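Local structure of cytochrome P450 (3OFT) at residues L128-V137 / C387-A396. The protein is a haem-containing member of the cytochrome P450 family, CYP101C1, with the mainly helical fold of that family. Sequence-based numbering, arbitrary orientation.
Sequences LRPRGSCDFV and CTALPLVWRA
Trp394 and Arg129 meet through the indole N-H: NE1 of Trp394 lies 2.8 Å from the carbonyl O of Arg129, which sits in the ring plane and accepts the N-H on a lone pair, in its carbonyl plane. The same tryptophan uses its backbone N to bond Gly132 O, so one residue grips both ends of the turn 129-132. From there strands 133-135 and 391-394 run antiparallel, joining the strand after helix 107-128 to the C-terminal strand 386-394, which also pairs with 369-371 in a small antiparallel sheet common in P450 folds. Cys134 and Leu392 form a hydrogen-bonded pair, with Cys134 N to Leu392 O at 3.2 Å and the reciprocal Leu392 N to Cys134 O at 3.1 Å. Past the last strand pair, Phe136 N, starting helix 136-141, bonds Leu390 O at 3.0 Å, and a water accepts from both Val137 N and Leu390 N.

With CG set between the backbone N and the carbonyl carbon (chi1 62°), the Trp394 indole folds back over the turn and lays one face on Gly132, whose CA makes a CH-pi contact 3.6 Å from the five-membered ring centroid. Cys134 SG approaches the ring edge. Farther along, Leu390 CD2 and Leu392 CD1 meet the Phe136 ring obliquely.

The contact illustrates a general principle: backbone bonds set strand register, while one indole, its rotation probably fixed by an edge bond and glycine against one face, fastens the adjoining turn.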
ATOM      1  N   LEU A 128       4.914 -24.050   1.743  1.00 12.53           N
ATOM      2  CA  LEU A 128       6.236 -23.756   1.199  1.00 12.73           C
ATOM      3  C   LEU A 128       7.396 -24.376   1.976  1.00 12.55           C
ATOM      4  O   LEU A 128       8.426 -24.729   1.386  1.00 13.17           O
ATOM      5  CB  LEU A 128       6.476 -22.234   1.087  1.00 13.62           C
ATOM      6  CG  LEU A 128       5.447 -21.426   0.309  1.00 13.40           C
ATOM      7  CD1 LEU A 128       5.831 -19.932   0.475  1.00 16.47           C
ATOM      8  CD2 LEU A 128       5.424 -21.862  -1.167  1.00 17.06           C
ATOM      9  N   ARG A 129       7.219 -24.535   3.281  1.00 11.43           N
ATOM     10  CA  ARG A 129       8.311 -25.000   4.172  1.00 12.33           C
ATOM     11  C   ARG A 129       9.106 -26.252   3.684  1.00 12.01           C
ATOM     12  O   ARG A 129      10.340 -26.256   3.766  1.00 11.45           O
ATOM     13  CB  ARG A 129       7.784 -25.228   5.609  1.00 12.95           C
ATOM     14  CG  ARG A 129       8.896 -25.556   6.652  1.00 14.57           C
ATOM     15  CD  ARG A 129       8.350 -25.587   8.070  1.00 18.42           C
ATOM     16  NE  ARG A 129       7.187 -26.460   8.188  1.00 21.12           N
ATOM     17  CZ  ARG A 129       6.217 -26.340   9.094  1.00 24.61           C
ATOM     18  NH1 ARG A 129       6.207 -25.349   9.998  1.00 23.34           N
ATOM     19  NH2 ARG A 129       5.230 -27.233   9.092  1.00 24.23           N
ATOM     20  N   PRO A 130       8.427 -27.320   3.213  1.00 12.94           N
ATOM     21  CA  PRO A 130       9.195 -28.537   2.852  1.00 13.21           C
ATOM     22  C   PRO A 130      10.178 -28.393   1.664  1.00 12.93           C
ATOM     23  O   PRO A 130      11.090 -29.203   1.495  1.00 12.67           O
ATOM     24  CB  PRO A 130       8.111 -29.525   2.441  1.00 13.95           C
ATOM     25  CG  PRO A 130       6.837 -29.018   3.103  1.00 14.67           C
ATOM     26  CD  PRO A 130       6.960 -27.542   3.116  1.00 13.07           C
ATOM     27  N   ARG A 131       9.989 -27.371   0.842  1.00 12.81           N
ATOM     28  CA  ARG A 131      10.874 -27.162  -0.324  1.00 12.47           C
ATOM     29  C   ARG A 131      12.342 -26.806  -0.023  1.00 12.63           C
ATOM     30  O   ARG A 131      13.239 -27.124  -0.821  1.00 10.68           O
ATOM     31  CB  ARG A 131      10.277 -26.092  -1.242  1.00 13.68           C
ATOM     32  CG  ARG A 131       8.949 -26.488  -1.835  1.00 17.93           C
ATOM     33  CD  ARG A 131       8.209 -25.355  -2.555  1.00 24.09           C
ATOM     34  NE  ARG A 131       9.073 -24.530  -3.417  1.00 29.87           N
ATOM     35  CZ  ARG A 131       8.640 -23.446  -4.069  1.00 31.16           C
ATOM     36  NH1 ARG A 131       7.368 -23.088  -3.977  1.00 34.25           N
ATOM     37  NH2 ARG A 131       9.462 -22.741  -4.839  1.00 32.78           N
ATOM     38  N   GLY A 132      12.574 -26.077   1.071  1.00 12.23           N
ATOM     39  CA  GLY A 132      13.900 -25.528   1.366  1.00 12.39           C
ATOM     40  C   GLY A 132      14.287 -24.288   0.590  1.00 12.28           C
ATOM     41  O   GLY A 132      15.392 -23.775   0.738  1.00 12.64           O
ATOM     42  N   SER A 133      13.377 -23.801  -0.254  1.00 13.50           N
ATOM     43  CA  SER A 133      13.583 -22.580  -0.980  1.00 12.28           C
ATOM     44  C   SER A 133      12.261 -22.074  -1.535  1.00 13.12           C
ATOM     45  O   SER A 133      11.296 -22.823  -1.662  1.00 12.13           O
ATOM     46  CB  SER A 133      14.570 -22.793  -2.128  1.00 13.81           C
ATOM     47  OG  SER A 133      13.981 -23.581  -3.120  1.00 14.33           O
ATOM     48  N   CYS A 134      12.208 -20.791  -1.863  1.00 13.56           N
ATOM     49  CA  CYS A 134      11.028 -20.267  -2.554  1.00 14.37           C
ATOM     50  C   CYS A 134      11.409 -19.004  -3.267  1.00 14.67           C
ATOM     51  O   CYS A 134      12.444 -18.402  -2.970  1.00 14.24           O
ATOM     52  CB  CYS A 134       9.853 -20.005  -1.597  1.00 15.02           C
ATOM     53  SG  CYS A 134      10.158 -18.674  -0.401  1.00 17.86           S
ATOM     54  N   ASP A 135      10.566 -18.617  -4.224  1.00 15.27           N
ATOM     55  CA  ASP A 135      10.612 -17.280  -4.802  1.00 14.80           C
ATOM     56  C   ASP A 135       9.526 -16.552  -4.028  1.00 12.81           C
ATOM     57  O   ASP A 135       8.353 -16.637  -4.349  1.00 12.17           O
ATOM     58  CB  ASP A 135      10.359 -17.356  -6.321  1.00 15.80           C
ATOM     59  CG  ASP A 135      11.408 -18.224  -7.052  1.00 22.00           C
ATOM     60  OD1 ASP A 135      11.020 -19.225  -7.715  1.00 26.51           O
ATOM     61  OD2 ASP A 135      12.625 -17.909  -6.938  1.00 26.34           O
ATOM     62  N   PHE A 136       9.936 -15.845  -2.982  1.00 11.62           N
ATOM     63  CA  PHE A 136       9.003 -15.374  -1.964  1.00 10.46           C
ATOM     64  C   PHE A 136       7.948 -14.415  -2.509  1.00  9.25           C
ATOM     65  O   PHE A 136       6.818 -14.436  -2.045  1.00  9.30           O
ATOM     66  CB  PHE A 136       9.758 -14.713  -0.820  1.00  9.76           C
ATOM     67  CG  PHE A 136       8.867 -14.289   0.322  1.00  8.59           C
ATOM     68  CD1 PHE A 136       8.575 -15.183   1.334  1.00  8.44           C
ATOM     69  CD2 PHE A 136       8.299 -13.002   0.360  1.00  9.70           C
ATOM     70  CE1 PHE A 136       7.746 -14.814   2.391  1.00  8.72           C
ATOM     71  CE2 PHE A 136       7.466 -12.621   1.404  1.00  9.98           C
ATOM     72  CZ  PHE A 136       7.205 -13.543   2.439  1.00  7.83           C
ATOM     73  N   VAL A 137       8.307 -13.582  -3.472  1.00  9.39           N
ATOM     74  CA  VAL A 137       7.338 -12.656  -4.046  1.00  9.56           C
ATOM     75  C   VAL A 137       6.242 -13.438  -4.763  1.00 11.29           C
ATOM     76  O   VAL A 137       5.052 -13.195  -4.518  1.00 10.37           O
ATOM     77  CB  VAL A 137       7.987 -11.615  -4.996  1.00 11.36           C
ATOM     78  CG1 VAL A 137       6.926 -10.809  -5.755  1.00 10.94           C
ATOM     79  CG2 VAL A 137       8.938 -10.716  -4.227  1.00 12.03           C
ATOM     80  N   CYS A 387       9.641  -5.443  -3.937  1.00 10.02           N
ATOM     81  CA  CYS A 387      10.476  -6.523  -4.456  1.00 10.56           C
ATOM     82  C   CYS A 387       9.805  -7.202  -5.651  1.00 11.62           C
ATOM     83  O   CYS A 387       8.618  -7.488  -5.597  1.00 11.00           O
ATOM     84  CB  CYS A 387      10.725  -7.559  -3.350  1.00 10.75           C
ATOM     85  SG  CYS A 387      11.773  -6.944  -2.122  1.00 14.98           S
ATOM     86  N   THR A 388      10.558  -7.466  -6.718  1.00 11.84           N
ATOM     87  CA  THR A 388      10.054  -8.298  -7.817  1.00 12.86           C
ATOM     88  C   THR A 388      10.647  -9.706  -7.746  1.00 13.37           C
ATOM     89  O   THR A 388      10.072 -10.639  -8.312  1.00 14.77           O
ATOM     90  CB  THR A 388      10.372  -7.657  -9.177  1.00 13.36           C
ATOM     91  OG1 THR A 388      11.770  -7.341  -9.241  1.00 14.93           O
ATOM     92  CG2 THR A 388       9.566  -6.366  -9.334  1.00 15.31           C
ATOM     93  N   ALA A 389      11.808  -9.864  -7.112  1.00 13.27           N
ATOM     94  CA  ALA A 389      12.271 -11.226  -6.757  1.00 14.04           C
ATOM     95  C   ALA A 389      12.964 -11.225  -5.408  1.00 13.51           C
ATOM     96  O   ALA A 389      13.754 -10.312  -5.064  1.00 12.33           O
ATOM     97  CB  ALA A 389      13.181 -11.866  -7.842  1.00 15.67           C
ATOM     98  N   LEU A 390      12.627 -12.245  -4.640  1.00 11.13           N
ATOM     99  CA  LEU A 390      13.197 -12.456  -3.343  1.00 10.88           C
ATOM    100  C   LEU A 390      13.452 -13.940  -3.097  1.00 10.46           C
ATOM    101  O   LEU A 390      12.627 -14.630  -2.534  1.00 11.67           O
ATOM    102  CB  LEU A 390      12.261 -11.841  -2.271  1.00  9.56           C
ATOM    103  CG  LEU A 390      12.650 -11.938  -0.806  1.00 12.59           C
ATOM    104  CD1 LEU A 390      14.099 -11.434  -0.575  1.00 12.10           C
ATOM    105  CD2 LEU A 390      11.621 -11.153   0.040  1.00 12.77           C
ATOM    106  N   PRO A 391      14.612 -14.439  -3.545  1.00 12.14           N
ATOM    107  CA  PRO A 391      14.895 -15.866  -3.460  1.00 11.75           C
ATOM    108  C   PRO A 391      15.452 -16.232  -2.081  1.00 11.49           C
ATOM    109  O   PRO A 391      16.551 -15.775  -1.706  1.00 11.91           O
ATOM    110  CB  PRO A 391      15.963 -16.063  -4.548  1.00 12.02           C
ATOM    111  CG  PRO A 391      16.729 -14.757  -4.559  1.00 13.77           C
ATOM    112  CD  PRO A 391      15.677 -13.680  -4.253  1.00 11.82           C
ATOM    113  N   LEU A 392      14.696 -17.053  -1.345  1.00 10.64           N
ATOM    114  CA  LEU A 392      15.057 -17.494  -0.001  1.00 10.13           C
ATOM    115  C   LEU A 392      15.457 -18.956  -0.014  1.00  9.42           C
ATOM    116  O   LEU A 392      15.012 -19.694  -0.881  1.00 10.60           O
ATOM    117  CB  LEU A 392      13.854 -17.328   0.936  1.00 10.05           C
ATOM    118  CG  LEU A 392      13.324 -15.874   1.016  1.00  7.54           C
ATOM    119  CD1 LEU A 392      12.162 -15.804   1.998  1.00  9.31           C
ATOM    120  CD2 LEU A 392      14.441 -14.920   1.422  1.00  9.41           C
ATOM    121  N   VAL A 393      16.262 -19.360   0.973  1.00  9.94           N
ATOM    122  CA  VAL A 393      16.687 -20.733   1.174  1.00  9.54           C
ATOM    123  C   VAL A 393      16.703 -21.012   2.681  1.00 10.36           C
ATOM    124  O   VAL A 393      16.856 -20.083   3.505  1.00 10.87           O
ATOM    125  CB  VAL A 393      18.095 -21.021   0.543  1.00 10.10           C
ATOM    126  CG1 VAL A 393      18.072 -20.841  -0.960  1.00 10.86           C
ATOM    127  CG2 VAL A 393      19.218 -20.121   1.170  1.00  9.90           C
ATOM    128  N   TRP A 394      16.475 -22.273   3.031  1.00 11.70           N
ATOM    129  CA  TRP A 394      16.497 -22.741   4.401  1.00 12.56           C
ATOM    130  C   TRP A 394      16.676 -24.259   4.416  1.00 14.61           C
ATOM    131  O   TRP A 394      16.502 -24.934   3.393  1.00 14.05           O
ATOM    132  CB  TRP A 394      15.229 -22.308   5.170  1.00 11.13           C
ATOM    133  CG  TRP A 394      13.981 -22.866   4.590  1.00 10.18           C
ATOM    134  CD1 TRP A 394      13.392 -24.054   4.912  1.00 11.15           C
ATOM    135  CD2 TRP A 394      13.167 -22.269   3.563  1.00 10.15           C
ATOM    136  NE1 TRP A 394      12.251 -24.244   4.132  1.00 10.54           N
ATOM    137  CE2 TRP A 394      12.097 -23.165   3.302  1.00  9.08           C
ATOM    138  CE3 TRP A 394      13.250 -21.073   2.818  1.00  8.34           C
ATOM    139  CZ2 TRP A 394      11.107 -22.907   2.350  1.00  8.41           C
ATOM    140  CZ3 TRP A 394      12.255 -20.817   1.855  1.00 12.53           C
ATOM    141  CH2 TRP A 394      11.193 -21.731   1.636  1.00 11.18           C
ATOM    142  N   ARG A 395      17.040 -24.799   5.577  1.00 16.00           N
ATOM    143  CA  ARG A 395      17.207 -26.243   5.702  1.00 20.14           C
ATOM    144  C   ARG A 395      15.850 -26.792   6.083  1.00 20.78           C
ATOM    145  O   ARG A 395      15.336 -26.477   7.143  1.00 21.22           O
ATOM    146  CB  ARG A 395      18.201 -26.560   6.814  1.00 20.32           C
ATOM    147  CG  ARG A 395      19.619 -26.183   6.520  1.00 24.46           C
ATOM    148  CD  ARG A 395      20.491 -26.690   7.681  1.00 34.23           C
ATOM    149  NE  ARG A 395      21.864 -26.198   7.612  1.00 39.42           N
ATOM    150  CZ  ARG A 395      22.879 -26.894   7.111  1.00 43.50           C
ATOM    151  NH1 ARG A 395      22.668 -28.118   6.627  1.00 45.27           N
ATOM    152  NH2 ARG A 395      24.099 -26.363   7.089  1.00 44.19           N
ATOM    153  N   ALA A 396      15.257 -27.609   5.234  1.00 23.01           N
ATOM    154  CA  ALA A 396      13.890 -28.101   5.524  1.00 24.75           C
ATOM    155  C   ALA A 396      13.906 -29.352   6.415  1.00 25.80           C
ATOM    156  O   ALA A 396      14.985 -29.740   6.931  1.00 28.42           O
ATOM    157  CB  ALA A 396      13.103 -28.347   4.222  1.00 24.13           C
TER
HETATM  158  O   HOH W   1      10.491 -14.118  -5.853  1.00  7.10           O